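Local coordinates for ribonuclease VapC (Caulobacter crescentus, PDB 5K8J), which acts as the PIN-domain ribonuclease toxin of the VapBC1 toxin-antitoxin pair, probably cleaving RNA with magnesium, and is held in complex with its antitoxin VapB, at the interface of chains A and B and the interface of chains A and C. Sequence-based numbering; all coordinates share one arbitrary frame. Chains: chain A/B, Ribonuclease VapC; chain C, VapB family protein.

Contact 1 joins two copies of the toxin, and contact 2 joins the toxin to its antitoxin VapB; their C-alpha centres lie about 29 Å apart. They share no residue. On chain A, contact 1 uses the end of helix 35-45 and the loop after it, whereas contact 2 uses the end of helix 93-104, A:His105 and strand 68-69. One toxin chain can therefore pair with a second toxin and hold an antitoxin at the same time, in keeping with the deposited assembly of four VapC and four VapB chains. Contact 1 recurs about a two-fold axis with the chains exchanged.

Contact 1: the interface of chains A and B. Residues chain A 43, 46-47; chain B 88.
The ring of B:Tyr88 lies against A:Arg47 and A:Gly43, at a toxin-toxin interface between two PIN domains. Chain A supplies the last turns of helix 35-45 and the loop that follows; chain B supplies a loop residue just beyond helix 73-86. The whole interface is two-fold symmetric, and this small patch has its twin with the chains exchanged. VapC toxins commonly dimerise through their PIN domains, and this two-fold interface is probably the dimer contact here.

The main apolar contact is a CH-pi one. Methylene CG of A:Arg47 sits over one face of the B:Tyr88 ring, 3.9 Å from its centroid and displaced toward the CD2 rim, where CG comes within 3.5 Å of CD2 of B:Tyr88. The next methylene, CD of A:Arg47, follows the same face outward to CE2 of B:Tyr88 at 3.8 Å. The two side chains run alongside each other in the same direction, and the guanidinium is turned 25° from the ring plane. The aliphatic stem of the arginine thus carries the contact, and the chain bends at chi3, about the CG-CD bond.

Toward CD1, the same face is met by backbone. CA of A:Gly43 approaches CD1 of B:Tyr88 at 3.7 Å, and the carbonyl oxygen O of A:Gly43 stands 3.6 Å from the same carbon. With CG opposite the backbone N about the CA-CB bond (chi1 178°), B:Tyr88 extends its ring away from its own amide and along the arginine stem. The tyrosine has 51 Å² of surface hidden by chain A, against 31 Å² of A:Arg47 hidden by chain B.

A polar link runs through water. Water 1 bridges the backbones of the two chains: it lies 2.7 Å from the carbonyl O of A:Tyr46, and the amide N of B:Tyr88 meets it at 2.9 Å with a nearly straight angle of 169° at the hydrogen.

Contact 2: the interface of chains A and C. Residues chain A 69, 104-105; chain C 40-42, 45, 47, 49.
Strands 36-42 and 45-50 of antitoxin chain C meet the C-terminal end of helix 93-104, the following loop residue A:His105 and strand 68-69 of the PIN-domain toxin. The strands belong to the N-terminal part of VapB, which by its sequence is probably an AbrB-type swapped-hairpin DNA-binding domain.

A:His105 is gripped through both ring nitrogens by hydroxyls from different strands. ND1 of A:His105 hydrogen-bonds to OG1 of C:Thr47 at 2.7 Å, nearly straight, 169° at the hydrogen; NE2 of A:His105 meets OG of C:Ser42, also at 2.7 Å but more bent, 151° at the hydrogen. Both oxygens lie at the edge of the imidazole, in its plane, and together should fix its rotation. Over the ring centre, 3.6 Å above the plane, sits CD2 of A:Leu69 from the same toxin chain. This methyl also touches CB of C:Val45 at 3.5 Å, packing the imidazole and the antitoxin strand together.

From the other side of the imidazole plane, displaced toward the CE1-NE2 end, C:Ile40 brings CG2 to 3.8 Å from CE1 of A:His105. Its CG1 branch is swung opposite the backbone N (chi1 179°), bringing CD1 toward NE2 of the imidazole and CB of A:Ala104. Two waters extend the contact along the toxin backbone: water 2 links OG1 of C:Thr47 to the carbonyl O of A:His105, and water 3 links the phenol OH of C:Tyr49 to the carbonyl O of A:Ala104, 2.8 Å from each.

Contact 1: the interface of chains A and B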
# COMPACT_ATOMS: atom_id res chain seq x y z
N GLY A 43 -3.33 -27.85 14.01
CA GLY A 43 -4.58 -28.47 14.40
C GLY A 43 -4.58 -29.96 14.17
O GLY A 43 -5.04 -30.74 15.00
N TYR A 46 -3.39 -32.65 16.76
CA TYR A 46 -4.23 -33.02 17.89
C TYR A 46 -5.56 -33.66 17.47
O TYR A 46 -6.42 -33.88 18.33
CB TYR A 46 -4.46 -31.79 18.79
CG TYR A 46 -3.13 -31.18 19.18
CD1 TYR A 46 -2.37 -31.74 20.20
CD2 TYR A 46 -2.61 -30.10 18.50
CE1 TYR A 46 -1.11 -31.21 20.53
CE2 TYR A 46 -1.38 -29.57 18.83
CZ TYR A 46 -0.64 -30.11 19.83
OH TYR A 46 0.61 -29.60 20.12
N ARG A 47 -5.73 -34.02 16.18
CA ARG A 47 -6.98 -34.64 15.74
C ARG A 47 -7.13 -36.08 16.18
O ARG A 47 -8.25 -36.52 16.45
CB ARG A 47 -7.10 -34.59 14.22
CG ARG A 47 -7.42 -33.19 13.77
CD ARG A 47 -7.63 -33.08 12.23
NE ARG A 47 -8.76 -33.88 11.81
CZ ARG A 47 -9.04 -34.17 10.55
NH1 ARG A 47 -8.27 -33.70 9.59
NH2 ARG A 47 -10.09 -34.92 10.24
N TYR B 88 -9.07 -29.93 19.24
CA TYR B 88 -9.28 -29.50 17.87
C TYR B 88 -10.77 -29.40 17.56
O TYR B 88 -11.55 -30.28 17.94
CB TYR B 88 -8.64 -30.49 16.91
CG TYR B 88 -8.89 -30.12 15.48
CD1 TYR B 88 -8.22 -29.07 14.91
CD2 TYR B 88 -9.82 -30.82 14.71
CE1 TYR B 88 -8.46 -28.69 13.60
CE2 TYR B 88 -10.07 -30.45 13.41
CZ TYR B 88 -9.38 -29.39 12.85
OH TYR B 88 -9.60 -28.99 11.54
O HOH W 1 -7.95 -32.51 20.07

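Contact 2: the interface of chains A and C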
# COMPACT_ATOMS: atom_id res chain seq x y z
N LEU A 69 5.81 -17.95 5.73
CA LEU A 69 5.26 -16.71 5.19
C LEU A 69 4.07 -16.29 6.01
O LEU A 69 3.04 -16.97 6.02
CB LEU A 69 4.75 -16.89 3.76
CG LEU A 69 5.73 -17.03 2.64
CD1 LEU A 69 4.98 -17.48 1.37
CD2 LEU A 69 6.43 -15.69 2.44
N ALA A 104 2.17 -12.73 -4.06
CA ALA A 104 2.89 -11.58 -3.49
C ALA A 104 4.39 -11.82 -3.45
O ALA A 104 5.17 -10.87 -3.58
CB ALA A 104 2.37 -11.33 -2.09
N HIS A 105 4.81 -13.07 -3.26
CA HIS A 105 6.23 -13.40 -3.19
C HIS A 105 6.76 -14.01 -4.47
O HIS A 105 7.89 -14.54 -4.47
CB HIS A 105 6.48 -14.31 -1.99
CG HIS A 105 6.39 -13.54 -0.70
ND1 HIS A 105 7.48 -12.94 -0.12
CD2 HIS A 105 5.32 -13.18 0.04
CE1 HIS A 105 7.09 -12.26 0.95
NE2 HIS A 105 5.78 -12.38 1.05
N ILE C 40 9.71 -7.16 -0.26
CA ILE C 40 8.57 -7.54 0.55
C ILE C 40 9.01 -8.60 1.56
O ILE C 40 9.49 -9.67 1.18
CB ILE C 40 7.39 -8.06 -0.28
CG1 ILE C 40 6.25 -8.46 0.66
CG2 ILE C 40 7.82 -9.18 -1.21
CD1 ILE C 40 5.02 -8.92 -0.04
N ARG C 41 8.83 -8.31 2.84
CA ARG C 41 9.15 -9.24 3.91
C ARG C 41 7.85 -9.69 4.55
O ARG C 41 7.02 -8.85 4.92
CB ARG C 41 10.06 -8.57 4.95
CG ARG C 41 10.26 -9.35 6.24
CD ARG C 41 11.55 -10.07 6.31
NE ARG C 41 11.61 -10.90 7.51
CZ ARG C 41 12.38 -10.70 8.57
NH1 ARG C 41 12.31 -11.55 9.58
NH2 ARG C 41 13.24 -9.67 8.62
N SER C 42 7.66 -11.00 4.66
CA SER C 42 6.47 -11.56 5.30
C SER C 42 6.93 -12.69 6.20
O SER C 42 7.30 -13.76 5.72
CB SER C 42 5.45 -12.09 4.28
OG SER C 42 5.05 -11.10 3.34
N VAL C 45 10.44 -14.55 5.40
CA VAL C 45 10.85 -14.53 4.00
C VAL C 45 10.91 -13.10 3.51
O VAL C 45 9.90 -12.39 3.55
CB VAL C 45 9.88 -15.33 3.14
CG1 VAL C 45 10.37 -15.34 1.68
CG2 VAL C 45 9.76 -16.75 3.67
N THR C 47 11.51 -11.18 -0.04
CA THR C 47 11.57 -11.36 -1.48
C THR C 47 11.91 -10.03 -2.14
O THR C 47 11.36 -8.99 -1.76
CB THR C 47 10.22 -11.89 -2.00
OG1 THR C 47 9.88 -13.09 -1.29
CG2 THR C 47 10.27 -12.17 -3.48
N TYR C 49 12.64 -8.17 -6.04
CA TYR C 49 12.52 -8.33 -7.48
C TYR C 49 12.49 -6.95 -8.14
O TYR C 49 12.24 -5.95 -7.47
CB TYR C 49 11.26 -9.14 -7.83
CG TYR C 49 9.95 -8.58 -7.32
CD1 TYR C 49 9.37 -9.05 -6.13
CD2 TYR C 49 9.27 -7.59 -8.03
CE1 TYR C 49 8.17 -8.55 -5.68
CE2 TYR C 49 8.07 -7.07 -7.56
CZ TYR C 49 7.52 -7.56 -6.39
OH TYR C 49 6.32 -7.06 -5.92
O HOH W 2 10.04 -15.44 -2.64
O HOH W 3 4.78 -8.16 -3.92